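Long-range contact in alpha-amylase G-6 (Bacillus halodurans, PDB 2C3H), which probably binds starch through a family 26 carbohydrate-binding module, one piece of a longer amylase: residues Tyr24-Pro29 with Ser59-Phe64. Residues are numbered along the deposited sequence; the frame is centred on the assembly and turned at random.
With GLC (alpha-D-glucopyranose), chain I.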
ATOM      1  N   TYR A  24      -4.532  -4.350  -2.523  1.00 33.48           N
ATOM      2  CA  TYR A  24      -3.537  -5.225  -3.141  1.00 33.92           C
ATOM      3  C   TYR A  24      -4.145  -6.445  -3.810  1.00 34.02           C
ATOM      4  O   TYR A  24      -5.164  -6.928  -3.383  1.00 33.59           O
ATOM      5  CB  TYR A  24      -2.473  -5.645  -2.104  1.00 34.43           C
ATOM      6  CG  TYR A  24      -3.020  -6.321  -0.848  1.00 34.82           C
ATOM      7  CD1 TYR A  24      -3.351  -5.569   0.300  1.00 31.44           C
ATOM      8  CD2 TYR A  24      -3.159  -7.720  -0.801  1.00 33.27           C
ATOM      9  CE1 TYR A  24      -3.825  -6.178   1.424  1.00 33.87           C
ATOM     10  CE2 TYR A  24      -3.652  -8.355   0.326  1.00 32.17           C
ATOM     11  CZ  TYR A  24      -3.985  -7.591   1.429  1.00 35.76           C
ATOM     12  OH  TYR A  24      -4.441  -8.226   2.555  1.00 37.36           O
ATOM     13  N   TYR A  25      -3.520  -6.944  -4.876  1.00 34.07           N
ATOM     14  CA  TYR A  25      -4.045  -8.117  -5.580  1.00 32.87           C
ATOM     15  C   TYR A  25      -2.827  -8.761  -6.204  1.00 33.83           C
ATOM     16  O   TYR A  25      -1.700  -8.267  -5.974  1.00 33.66           O
ATOM     17  CB  TYR A  25      -5.094  -7.715  -6.622  1.00 32.66           C
ATOM     18  CG  TYR A  25      -4.556  -6.791  -7.704  1.00 29.49           C
ATOM     19  CD1 TYR A  25      -4.362  -5.422  -7.450  1.00 27.53           C
ATOM     20  CD2 TYR A  25      -4.229  -7.283  -8.974  1.00 26.93           C
ATOM     21  CE1 TYR A  25      -3.870  -4.545  -8.455  1.00 26.92           C
ATOM     22  CE2 TYR A  25      -3.712  -6.412  -9.996  1.00 26.15           C
ATOM     23  CZ  TYR A  25      -3.555  -5.048  -9.701  1.00 26.75           C
ATOM     24  OH  TYR A  25      -3.052  -4.181 -10.624  1.00 27.95           O
ATOM     25  N   ASP A  26      -3.041  -9.832  -6.987  1.00 34.24           N
ATOM     26  CA  ASP A  26      -1.980 -10.680  -7.496  1.00 35.50           C
ATOM     27  C   ASP A  26      -1.030 -11.130  -6.386  1.00 35.85           C
ATOM     28  O   ASP A  26       0.190 -11.146  -6.612  1.00 34.04           O
ATOM     29  CB  ASP A  26      -1.126  -9.933  -8.526  1.00 36.34           C
ATOM     30  CG  ASP A  26      -1.742  -9.913  -9.900  1.00 40.76           C
ATOM     31  OD1 ASP A  26      -2.966 -10.206 -10.033  1.00 40.91           O
ATOM     32  OD2 ASP A  26      -1.064  -9.567 -10.905  1.00 44.42           O
ATOM     33  N   THR A  27      -1.556 -11.458  -5.198  1.00 36.66           N
ATOM     34  CA  THR A  27      -0.677 -11.933  -4.146  1.00 39.45           C
ATOM     35  C   THR A  27       0.004 -13.241  -4.562  1.00 42.30           C
ATOM     36  O   THR A  27      -0.595 -14.125  -5.207  1.00 42.92           O
ATOM     37  CB  THR A  27      -1.360 -12.070  -2.760  1.00 39.12           C
ATOM     38  OG1 THR A  27      -2.532 -12.873  -2.869  1.00 39.05           O
ATOM     39  CG2 THR A  27      -1.879 -10.731  -2.267  1.00 37.41           C
ATOM     40  N   ASN A  28       1.283 -13.320  -4.227  1.00 44.53           N
ATOM     41  CA  ASN A  28       2.049 -14.533  -4.395  1.00 46.96           C
ATOM     42  C   ASN A  28       2.930 -14.763  -3.166  1.00 47.81           C
ATOM     43  O   ASN A  28       3.800 -13.933  -2.836  1.00 47.61           O
ATOM     44  CB  ASN A  28       2.893 -14.473  -5.654  1.00 47.78           C
ATOM     45  CG  ASN A  28       3.542 -15.798  -5.963  1.00 51.38           C
ATOM     46  OD1 ASN A  28       2.917 -16.847  -5.786  1.00 55.30           O
ATOM     47  ND2 ASN A  28       4.805 -15.773  -6.408  1.00 52.21           N
ATOM     48  N   PRO A  29       2.704 -15.875  -2.477  1.00 48.33           N
ATOM     49  CA  PRO A  29       1.632 -16.813  -2.800  1.00 48.62           C
ATOM     50  C   PRO A  29       0.228 -16.278  -2.474  1.00 48.93           C
ATOM     51  O   PRO A  29       0.063 -15.286  -1.747  1.00 48.30           O
ATOM     52  CB  PRO A  29       1.967 -18.023  -1.909  1.00 49.09           C
ATOM     53  CG  PRO A  29       3.435 -17.831  -1.565  1.00 48.84           C
ATOM     54  CD  PRO A  29       3.528 -16.348  -1.349  1.00 48.04           C
ATOM     55  N   SER A  59       5.390 -11.513  -3.140  1.00 46.00           N
ATOM     56  CA  SER A  59       5.130 -10.428  -4.075  1.00 44.73           C
ATOM     57  C   SER A  59       3.623 -10.059  -4.114  1.00 43.61           C
ATOM     58  O   SER A  59       2.750 -10.865  -3.729  1.00 42.85           O
ATOM     59  CB  SER A  59       5.669 -10.775  -5.464  1.00 44.29           C
ATOM     60  OG  SER A  59       4.770 -11.643  -6.133  1.00 45.45           O
ATOM     61  N   VAL A  60       3.366  -8.830  -4.585  1.00 41.71           N
ATOM     62  CA  VAL A  60       2.062  -8.195  -4.601  1.00 39.84           C
ATOM     63  C   VAL A  60       2.032  -7.065  -5.654  1.00 38.84           C
ATOM     64  O   VAL A  60       3.084  -6.504  -6.002  1.00 38.27           O
ATOM     65  CB  VAL A  60       1.706  -7.677  -3.161  1.00 40.36           C
ATOM     66  CG1 VAL A  60       1.822  -6.169  -3.018  1.00 38.71           C
ATOM     67  CG2 VAL A  60       0.346  -8.129  -2.752  1.00 40.52           C
ATOM     68  N   ARG A  61       0.832  -6.780  -6.187  1.00 37.13           N
ATOM     69  CA  ARG A  61       0.536  -5.496  -6.841  1.00 34.86           C
ATOM     70  C   ARG A  61      -0.346  -4.680  -5.909  1.00 33.37           C
ATOM     71  O   ARG A  61      -1.308  -5.202  -5.280  1.00 32.64           O
ATOM     72  CB  ARG A  61      -0.130  -5.680  -8.204  1.00 35.03           C
ATOM     73  CG  ARG A  61       0.823  -6.277  -9.231  1.00 36.19           C
ATOM     74  CD  ARG A  61       0.303  -6.287 -10.680  1.00 35.86           C
ATOM     75  NE  ARG A  61       1.400  -6.593 -11.593  1.00 36.47           N
ATOM     76  CZ  ARG A  61       1.801  -7.840 -11.880  1.00 41.42           C
ATOM     77  NH1 ARG A  61       2.804  -8.019 -12.713  1.00 40.68           N
ATOM     78  NH2 ARG A  61       1.201  -8.917 -11.338  1.00 38.00           N
ATOM     79  N   LEU A  62       0.001  -3.410  -5.756  1.00 31.39           N
ATOM     80  CA  LEU A  62      -0.700  -2.620  -4.770  1.00 29.88           C
ATOM     81  C   LEU A  62      -1.057  -1.207  -5.219  1.00 29.90           C
ATOM     82  O   LEU A  62      -0.353  -0.582  -6.027  1.00 30.30           O
ATOM     83  CB  LEU A  62       0.054  -2.636  -3.420  1.00 28.86           C
ATOM     84  CG  LEU A  62       1.414  -1.916  -3.391  1.00 28.46           C
ATOM     85  CD1 LEU A  62       1.396  -0.369  -3.059  1.00 24.37           C
ATOM     86  CD2 LEU A  62       2.320  -2.670  -2.453  1.00 27.07           C
ATOM     87  N   LEU A  63      -2.146  -0.689  -4.664  1.00 29.47           N
ATOM     88  CA  LEU A  63      -2.488   0.708  -4.870  1.00 28.82           C
ATOM     89  C   LEU A  63      -2.734   1.324  -3.497  1.00 29.04           C
ATOM     90  O   LEU A  63      -3.285   0.659  -2.607  1.00 28.29           O
ATOM     91  CB  LEU A  63      -3.737   0.837  -5.724  1.00 27.09           C
ATOM     92  CG  LEU A  63      -3.569   0.501  -7.190  1.00 29.50           C
ATOM     93  CD1 LEU A  63      -3.810  -1.055  -7.410  1.00 27.06           C
ATOM     94  CD2 LEU A  63      -4.453   1.360  -8.068  1.00 25.44           C
ATOM     95  N   PHE A  64      -2.380   2.596  -3.345  1.00 28.58           N
ATOM     96  CA  PHE A  64      -2.819   3.357  -2.162  1.00 28.80           C
ATOM     97  C   PHE A  64      -4.123   4.083  -2.477  1.00 29.39           C
ATOM     98  O   PHE A  64      -4.326   4.532  -3.616  1.00 29.78           O
ATOM     99  CB  PHE A  64      -1.735   4.332  -1.712  1.00 27.53           C
ATOM    100  CG  PHE A  64      -0.359   3.687  -1.560  1.00 28.45           C
ATOM    101  CD1 PHE A  64      -0.041   2.913  -0.414  1.00 23.87           C
ATOM    102  CD2 PHE A  64       0.608   3.824  -2.573  1.00 27.16           C
ATOM    103  CE1 PHE A  64       1.239   2.321  -0.253  1.00 23.36           C
ATOM    104  CE2 PHE A  64       1.905   3.194  -2.442  1.00 28.06           C
ATOM    105  CZ  PHE A  64       2.220   2.456  -1.287  1.00 27.35           C
TER
HETATM  106  C1  GLC I   2      -6.865  -2.114  -9.579  1.00 30.33           C
HETATM  107  C2  GLC I   2      -5.938  -1.795 -10.727  1.00 31.68           C
HETATM  108  C3  GLC I   2      -6.364  -2.541 -11.969  1.00 33.15           C
HETATM  109  C4  GLC I   2      -6.508  -4.029 -11.641  1.00 32.52           C
HETATM  110  C5  GLC I   2      -7.527  -4.232 -10.546  1.00 32.04           C
HETATM  111  C6  GLC I   2      -7.573  -5.685 -10.121  1.00 28.38           C
HETATM  112  O2  GLC I   2      -6.040  -0.424 -11.002  1.00 31.27           O
HETATM  113  O3  GLC I   2      -5.384  -2.266 -12.964  1.00 33.27           O
HETATM  114  O4  GLC I   2      -6.910  -4.766 -12.770  1.00 36.25           O
HETATM  115  O5  GLC I   2      -7.167  -3.476  -9.399  1.00 33.12           O
HETATM  116  O6  GLC I   2      -8.316  -5.813  -8.927  1.00 25.00           O
HETATM  117  O   HOH W   1       2.630 -11.165  -7.776  1.00 46.88           O
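Tyr25 and Arg61 form an antiparallel hydrogen-bonded pair, Tyr25 N to Arg61 O 2.8 Å and Arg61 N to Tyr25 O 2.9 Å, and Asn28 with Ser59 the next such pair. Between them a beta bulge slips the register by one residue where the chain turns a corner at Asp26. The carbonyl O of Asp26 points instead to a water that also bonds Ser59 OG. On the face shared by Tyr25 and Arg61, the tyrosine ring is covered on both faces: Arg61 CB over one, toward the rim, in a CH-pi contact 4.0 Å from the centroid, glucose C6 3.8 Å above the centre of the other. Leu63 CD1 meets the ring edge at CE1, 3.6 Å away. With CG lodged between backbone N and carbonyl carbon (chi1 61°), the ring swings across toward Arg61 and Leu63, and Gly79 N donates a hydrogen bond to its OH. This aromatic platform under a sugar is characteristic of starch-binding modules; here it lies on the edge strand of a three-stranded antiparallel sheet, and Tyr23 OH and the carbonyls of Gly76 and Glu77 bond the same glucose. An alanine in place of Tyr25 would probably leave glucose C6 and C4 without the flat surface they rest on and bare the aliphatic base of Arg61. The extended Arg61 chain carries its guanidinium to Asp26, NH2 meeting OD2 in a salt bridge modelled at a doubtfully short 2.4 Å, the planes nearly perpendicular (88°). On the other face, Val60 CG2 presses tightly on Thr27 CG2 (3.5 Å) and touches Tyr24 CB (3.8 Å).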